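PDB 3HYW: sulfide-quinone reductase from Aquifex aeolicus, which oxidises hydrogen sulfide with FAD as cofactor and passes the electrons to a quinone, building up polysulfide that is typically released as cyclooctasulfur. Local coordinates for residues 74-85 with 90-101. Residues are numbered along the deposited sequence; the frame is centred on the assembly and turned at random.
Sequences INEKAESIDPDA and TQSGKKIEYDYL. With FAD (flavin-adenine dinucleotide), chain G; SO4 (sulfate ion), chain N.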
loop_
_atom_site.group_PDB
_atom_site.type_symbol
_atom_site.label_atom_id
_atom_site.label_comp_id
_atom_site.label_asym_id
_atom_site.label_seq_id
_atom_site.Cartn_x
_atom_site.Cartn_y
_atom_site.Cartn_z
ATOM N N ILE A 74 -16.633 -44.780 -21.294
ATOM C CA ILE A 74 -16.234 -45.901 -20.460
ATOM C C ILE A 74 -16.057 -45.377 -19.039
ATOM O O ILE A 74 -15.128 -44.618 -18.761
ATOM C CB ILE A 74 -14.935 -46.580 -20.978
ATOM C CG1 ILE A 74 -15.158 -47.140 -22.389
ATOM C CG2 ILE A 74 -14.485 -47.705 -20.019
ATOM C CD1 ILE A 74 -13.892 -47.558 -23.104
ATOM N N ASN A 75 -16.968 -45.768 -18.152
ATOM C CA ASN A 75 -16.909 -45.345 -16.759
ATOM C C ASN A 75 -15.980 -46.258 -15.961
ATOM O O ASN A 75 -16.423 -47.085 -15.163
ATOM C CB ASN A 75 -18.305 -45.288 -16.129
ATOM C CG ASN A 75 -18.295 -44.647 -14.752
ATOM O OD1 ASN A 75 -17.356 -43.928 -14.385
ATOM N ND2 ASN A 75 -19.345 -44.905 -13.978
ATOM N N GLU A 76 -14.687 -46.099 -16.219
ATOM C CA GLU A 76 -13.633 -46.840 -15.542
ATOM C C GLU A 76 -12.438 -45.937 -15.364
ATOM O O GLU A 76 -12.238 -44.991 -16.127
ATOM C CB GLU A 76 -13.174 -48.015 -16.397
ATOM C CG GLU A 76 -14.049 -49.217 -16.373
ATOM C CD GLU A 76 -13.313 -50.433 -16.881
ATOM O OE1 GLU A 76 -12.433 -50.934 -16.148
ATOM O OE2 GLU A 76 -13.606 -50.883 -18.008
ATOM N N LYS A 77 -11.634 -46.244 -14.357
ATOM C CA LYS A 77 -10.332 -45.627 -14.203
ATOM C C LYS A 77 -9.391 -46.185 -15.270
ATOM O O LYS A 77 -9.287 -47.406 -15.440
ATOM C CB LYS A 77 -9.805 -45.924 -12.801
ATOM C CG LYS A 77 -8.490 -45.269 -12.440
ATOM C CD LYS A 77 -8.043 -45.749 -11.065
ATOM C CE LYS A 77 -6.614 -46.249 -11.097
ATOM N NZ LYS A 77 -6.060 -46.460 -9.722
ATOM N N ALA A 78 -8.730 -45.297 -16.005
ATOM C CA ALA A 78 -7.613 -45.699 -16.860
ATOM C C ALA A 78 -6.414 -46.039 -15.973
ATOM O O ALA A 78 -6.007 -45.235 -15.133
ATOM C CB ALA A 78 -7.260 -44.608 -17.846
ATOM N N GLU A 79 -5.875 -47.241 -16.155
ATOM C CA GLU A 79 -4.852 -47.792 -15.266
ATOM C C GLU A 79 -3.439 -47.600 -15.814
ATOM O O GLU A 79 -2.533 -47.196 -15.083
ATOM C CB GLU A 79 -5.136 -49.277 -15.005
ATOM C CG GLU A 79 -4.153 -49.976 -14.080
ATOM C CD GLU A 79 -4.489 -51.445 -13.881
ATOM O OE1 GLU A 79 -4.254 -52.257 -14.811
ATOM O OE2 GLU A 79 -4.978 -51.789 -12.784
ATOM N N SER A 80 -3.247 -47.902 -17.093
ATOM C CA SER A 80 -1.944 -47.707 -17.713
ATOM C C SER A 80 -2.026 -47.289 -19.174
ATOM O O SER A 80 -3.067 -47.424 -19.821
ATOM C CB SER A 80 -1.047 -48.948 -17.538
ATOM O OG SER A 80 -1.522 -50.052 -18.273
ATOM N N ILE A 81 -0.912 -46.764 -19.670
ATOM C CA ILE A 81 -0.768 -46.351 -21.057
ATOM C C ILE A 81 0.497 -47.002 -21.603
ATOM O O ILE A 81 1.573 -46.882 -21.008
ATOM C CB ILE A 81 -0.636 -44.808 -21.183
ATOM C CG1 ILE A 81 -1.898 -44.100 -20.673
ATOM C CG2 ILE A 81 -0.319 -44.399 -22.626
ATOM C CD1 ILE A 81 -1.704 -42.617 -20.366
ATOM N N ASP A 82 0.362 -47.707 -22.722
ATOM C CA ASP A 82 1.521 -48.186 -23.470
ATOM C C ASP A 82 1.636 -47.342 -24.742
ATOM O O ASP A 82 0.914 -47.578 -25.717
ATOM C CB ASP A 82 1.404 -49.687 -23.786
ATOM C CG ASP A 82 2.637 -50.248 -24.496
ATOM O OD1 ASP A 82 3.435 -49.465 -25.052
ATOM O OD2 ASP A 82 2.800 -51.491 -24.516
ATOM N N PRO A 83 2.544 -46.348 -24.731
ATOM C CA PRO A 83 2.659 -45.390 -25.835
ATOM C C PRO A 83 3.324 -45.975 -27.080
ATOM O O PRO A 83 3.172 -45.422 -28.168
ATOM C CB PRO A 83 3.524 -44.277 -25.244
ATOM C CG PRO A 83 4.346 -44.946 -24.218
ATOM C CD PRO A 83 3.529 -46.083 -23.667
ATOM N N ASP A 84 4.061 -47.072 -26.909
ATOM C CA ASP A 84 4.698 -47.771 -28.020
ATOM C C ASP A 84 3.684 -48.626 -28.768
ATOM O O ASP A 84 3.766 -48.772 -29.986
ATOM C CB ASP A 84 5.852 -48.645 -27.519
ATOM C CG ASP A 84 6.929 -47.841 -26.812
ATOM O OD1 ASP A 84 7.496 -46.926 -27.441
ATOM O OD2 ASP A 84 7.214 -48.128 -25.626
ATOM N N ALA A 85 2.735 -49.186 -28.024
ATOM C CA ALA A 85 1.685 -50.025 -28.592
ATOM C C ALA A 85 0.437 -49.213 -28.920
ATOM O O ALA A 85 -0.514 -49.744 -29.492
ATOM C CB ALA A 85 1.338 -51.152 -27.634
ATOM N N THR A 90 -7.677 -50.248 -18.862
ATOM C CA THR A 90 -8.504 -49.821 -17.737
ATOM C C THR A 90 -8.288 -50.723 -16.523
ATOM O O THR A 90 -7.631 -51.763 -16.622
ATOM C CB THR A 90 -10.007 -49.768 -18.107
ATOM O OG1 THR A 90 -10.462 -51.076 -18.465
ATOM C CG2 THR A 90 -10.252 -48.811 -19.266
ATOM N N GLN A 91 -8.851 -50.321 -15.385
ATOM C CA GLN A 91 -8.714 -51.059 -14.130
ATOM C C GLN A 91 -9.232 -52.503 -14.220
ATOM O O GLN A 91 -8.652 -53.408 -13.624
ATOM C CB GLN A 91 -9.404 -50.296 -12.993
ATOM C CG GLN A 91 -8.981 -50.723 -11.590
ATOM C CD GLN A 91 -9.128 -49.610 -10.557
ATOM O OE1 GLN A 91 -10.056 -48.800 -10.614
ATOM N NE2 GLN A 91 -8.202 -49.572 -9.599
ATOM N N SER A 92 -10.310 -52.711 -14.975
ATOM C CA SER A 92 -10.873 -54.052 -15.170
ATOM C C SER A 92 -10.065 -54.873 -16.178
ATOM O O SER A 92 -10.305 -56.077 -16.349
ATOM C CB SER A 92 -12.339 -53.975 -15.599
ATOM O OG SER A 92 -12.460 -53.453 -16.912
ATOM N N GLY A 93 -9.117 -54.219 -16.847
ATOM C CA GLY A 93 -8.189 -54.894 -17.749
ATOM C C GLY A 93 -8.500 -54.750 -19.224
ATOM O O GLY A 93 -7.802 -55.318 -20.061
ATOM N N LYS A 94 -9.542 -53.985 -19.544
ATOM C CA LYS A 94 -9.931 -53.734 -20.931
ATOM C C LYS A 94 -8.850 -52.943 -21.685
ATOM O O LYS A 94 -8.396 -51.900 -21.216
ATOM C CB LYS A 94 -11.278 -52.997 -20.978
ATOM C CG LYS A 94 -11.797 -52.729 -22.374
ATOM C CD LYS A 94 -13.047 -51.848 -22.360
ATOM C CE LYS A 94 -13.610 -51.676 -23.773
ATOM N NZ LYS A 94 -13.848 -52.990 -24.447
ATOM N N LYS A 95 -8.442 -53.457 -22.845
ATOM C CA LYS A 95 -7.435 -52.804 -23.682
ATOM C C LYS A 95 -8.094 -51.996 -24.788
ATOM O O LYS A 95 -8.839 -52.536 -25.609
ATOM C CB LYS A 95 -6.484 -53.828 -24.307
ATOM C CG LYS A 95 -5.513 -54.483 -23.345
ATOM C CD LYS A 95 -4.233 -53.672 -23.180
ATOM C CE LYS A 95 -3.163 -54.501 -22.480
ATOM N NZ LYS A 95 -2.031 -53.665 -22.000
ATOM N N ILE A 96 -7.801 -50.703 -24.812
ATOM C CA ILE A 96 -8.346 -49.794 -25.813
ATOM C C ILE A 96 -7.199 -49.231 -26.650
ATOM O O ILE A 96 -6.269 -48.618 -26.121
ATOM C CB ILE A 96 -9.161 -48.652 -25.146
ATOM C CG1 ILE A 96 -10.320 -49.239 -24.338
ATOM C CG2 ILE A 96 -9.720 -47.694 -26.189
ATOM C CD1 ILE A 96 -10.436 -48.701 -22.952
ATOM N N GLU A 97 -7.266 -49.455 -27.956
ATOM C CA GLU A 97 -6.245 -48.969 -28.874
ATOM C C GLU A 97 -6.609 -47.565 -29.337
ATOM O O GLU A 97 -7.792 -47.220 -29.428
ATOM C CB GLU A 97 -6.104 -49.924 -30.063
ATOM C CG GLU A 97 -4.727 -49.929 -30.703
ATOM C CD GLU A 97 -4.306 -51.317 -31.127
ATOM O OE1 GLU A 97 -3.813 -52.077 -30.263
ATOM O OE2 GLU A 97 -4.460 -51.649 -32.324
ATOM N N TYR A 98 -5.599 -46.744 -29.605
ATOM C CA TYR A 98 -5.847 -45.379 -30.061
ATOM C C TYR A 98 -4.935 -44.975 -31.211
ATOM O O TYR A 98 -3.832 -45.503 -31.360
ATOM C CB TYR A 98 -5.729 -44.376 -28.898
ATOM C CG TYR A 98 -4.351 -44.271 -28.269
ATOM C CD1 TYR A 98 -4.061 -44.922 -27.070
ATOM C CD2 TYR A 98 -3.343 -43.507 -28.867
ATOM C CE1 TYR A 98 -2.797 -44.821 -26.482
ATOM C CE2 TYR A 98 -2.077 -43.403 -28.292
ATOM C CZ TYR A 98 -1.812 -44.060 -27.101
ATOM O OH TYR A 98 -0.564 -43.967 -26.538
ATOM N N ASP A 99 -5.417 -44.040 -32.024
ATOM C CA ASP A 99 -4.595 -43.369 -33.022
ATOM C C ASP A 99 -4.008 -42.104 -32.397
ATOM O O ASP A 99 -2.855 -41.744 -32.649
ATOM C CB ASP A 99 -5.436 -43.037 -34.257
ATOM C CG ASP A 99 -5.939 -44.285 -34.967
ATOM O OD1 ASP A 99 -5.126 -45.203 -35.177
ATOM O OD2 ASP A 99 -7.137 -44.352 -35.304
ATOM N N TYR A 100 -4.820 -41.438 -31.581
ATOM C CA TYR A 100 -4.376 -40.282 -30.796
ATOM C C TYR A 100 -4.893 -40.417 -29.374
ATOM O O TYR A 100 -5.976 -40.956 -29.159
ATOM C CB TYR A 100 -4.878 -38.972 -31.412
ATOM C CG TYR A 100 -4.482 -38.779 -32.855
ATOM C CD1 TYR A 100 -3.356 -38.033 -33.200
ATOM C CD2 TYR A 100 -5.238 -39.346 -33.882
ATOM C CE1 TYR A 100 -2.989 -37.873 -34.535
ATOM C CE2 TYR A 100 -4.879 -39.198 -35.209
ATOM C CZ TYR A 100 -3.761 -38.460 -35.532
ATOM O OH TYR A 100 -3.422 -38.309 -36.856
ATOM N N LEU A 101 -4.114 -39.926 -28.411
ATOM C CA LEU A 101 -4.486 -39.982 -27.000
ATOM C C LEU A 101 -4.446 -38.595 -26.367
ATOM O O LEU A 101 -3.465 -37.870 -26.515
ATOM C CB LEU A 101 -3.543 -40.918 -26.228
ATOM C CG LEU A 101 -3.721 -40.986 -24.706
ATOM C CD1 LEU A 101 -4.966 -41.782 -24.355
ATOM C CD2 LEU A 101 -2.507 -41.570 -24.013
HETATM P PA FAD G . -10.896 -32.044 -13.790
HETATM O O1A FAD G . -11.942 -31.090 -14.305
HETATM O O2A FAD G . -10.730 -32.225 -12.312
HETATM O O5B FAD G . -11.212 -33.453 -14.475
HETATM C C5B FAD G . -10.372 -34.592 -14.379
HETATM C C4B FAD G . -11.227 -35.798 -14.736
HETATM O O4B FAD G . -10.403 -36.951 -14.909
HETATM C C3B FAD G . -12.195 -36.139 -13.614
HETATM O O3B FAD G . -13.456 -36.497 -14.191
HETATM C C2B FAD G . -11.555 -37.334 -12.937
HETATM O O2B FAD G . -12.521 -38.169 -12.303
HETATM C C1B FAD G . -10.891 -38.029 -14.111
HETATM N N9A FAD G . -9.765 -38.935 -13.760
HETATM C C8A FAD G . -8.806 -38.734 -12.830
HETATM N N7A FAD G . -7.956 -39.791 -12.845
HETATM C C5A FAD G . -8.397 -40.657 -13.787
HETATM C C6A FAD G . -7.954 -41.895 -14.248
HETATM N N6A FAD G . -6.849 -42.468 -13.718
HETATM N N1A FAD G . -8.638 -42.525 -15.240
HETATM C C2A FAD G . -9.738 -41.973 -15.780
HETATM N N3A FAD G . -10.189 -40.782 -15.351
HETATM C C4A FAD G . -9.534 -40.107 -14.363
HETATM N N1 FAD G . -10.650 -22.416 -12.590
HETATM C C2 FAD G . -11.238 -21.266 -13.017
HETATM O O2 FAD G . -10.951 -20.801 -14.138
HETATM N N3 FAD G . -12.144 -20.609 -12.254
HETATM C C4 FAD G . -12.482 -21.093 -11.041
HETATM O O4 FAD G . -13.385 -20.441 -10.251
HETATM C C4X FAD G . -11.894 -22.266 -10.582
HETATM N N5 FAD G . -12.231 -22.742 -9.362
HETATM C C5X FAD G . -11.678 -23.884 -8.899
HETATM C C6 FAD G . -12.055 -24.364 -7.640
HETATM C C7 FAD G . -11.494 -25.532 -7.133
HETATM C C7M FAD G . -11.927 -26.012 -5.760
HETATM C C8 FAD G . -10.549 -26.220 -7.897
HETATM C C8M FAD G . -9.893 -27.497 -7.405
HETATM C C9 FAD G . -10.174 -25.731 -9.152
HETATM C C9A FAD G . -10.741 -24.560 -9.679
HETATM N N10 FAD G . -10.398 -24.085 -10.913
HETATM C C10 FAD G . -10.960 -22.937 -11.371
HETATM C "C1'" FAD G . -9.350 -24.769 -11.706
HETATM C "C2'" FAD G . -9.719 -25.631 -12.896
HETATM O "O2'" FAD G . -10.611 -24.924 -13.767
HETATM C "C3'" FAD G . -10.288 -26.959 -12.397
HETATM O "O3'" FAD G . -9.306 -27.612 -11.557
HETATM C "C4'" FAD G . -10.668 -27.871 -13.556
HETATM O "O4'" FAD G . -11.553 -28.881 -13.053
HETATM C "C5'" FAD G . -9.435 -28.513 -14.181
HETATM O "O5'" FAD G . -9.812 -29.283 -15.318
HETATM P P FAD G . -9.137 -30.708 -15.655
HETATM O O1P FAD G . -9.828 -31.255 -16.877
HETATM O O2P FAD G . -7.629 -30.589 -15.651
HETATM O O3P FAD G . -9.464 -31.632 -14.375
HETATM S S SO4 N . -4.430 -42.908 -10.931
HETATM O O1 SO4 N . -4.925 -43.977 -10.081
HETATM O O2 SO4 N . -3.381 -42.212 -10.190
HETATM O O3 SO4 N . -3.905 -43.450 -12.181
HETATM O O4 SO4 N . -5.534 -41.994 -11.216
HETATM O O HOH W 1 -12.337 -48.280 -12.491
HETATM O O HOH W 2 1.556 -43.099 -28.169
#
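Glu76 reaches across to the type I turn of Thr90 to Gly93, and its carboxylate is the polar centre of the contact. OE1 takes two donors from Ser92: the hydroxyl OG at 2.6 Å, on the syn side and 27° out of the carboxylate plane, and the backbone N at 3.0 Å, nearly in line with the C-O bond. Ser92 OG stands between its own backbone N and carbonyl carbon (chi1 69°), which brings the hydroxyl to the oxygen its N-H also reaches. Thr90 crosses the glutamate at about a right angle; its OG1 lies 3.0 Å from Glu76 OE1 and 3.2 Å from OE2, weakly bonded, with one proton for the two. With an alanine at Glu76, the hydroxyl and N-H of Ser92 would probably lose their shared acceptor and the turn be freer to shift.

Beside it, Gln91 N donates to Lys77 O at 2.9 Å, while the Gln91 side chain, extended beyond CG, runs obliquely past that of Lys77 with OE1 3.6 Å from Lys77 CB; one water bridges Lys77 N and Gln91 OE1. Beyond the turn, Ile74 and Ile96 meet through their CD1 methyls, and Ile81 CG2 touches Leu101 CD2.

Thr90 pairs with Ala78 at the end of strand 87-90, the middle strand of a three-stranded antiparallel sheet. Ala78 turns its backbone to the FAD adenine: its N donates to N1A at 2.9 Å, and its O accepts from N6A at 3.2 Å. Residues 76-78 thus have two roles: the Glu76 carboxylate and Lys77 O hold the turn, while the Ala78 backbone reads the adenine.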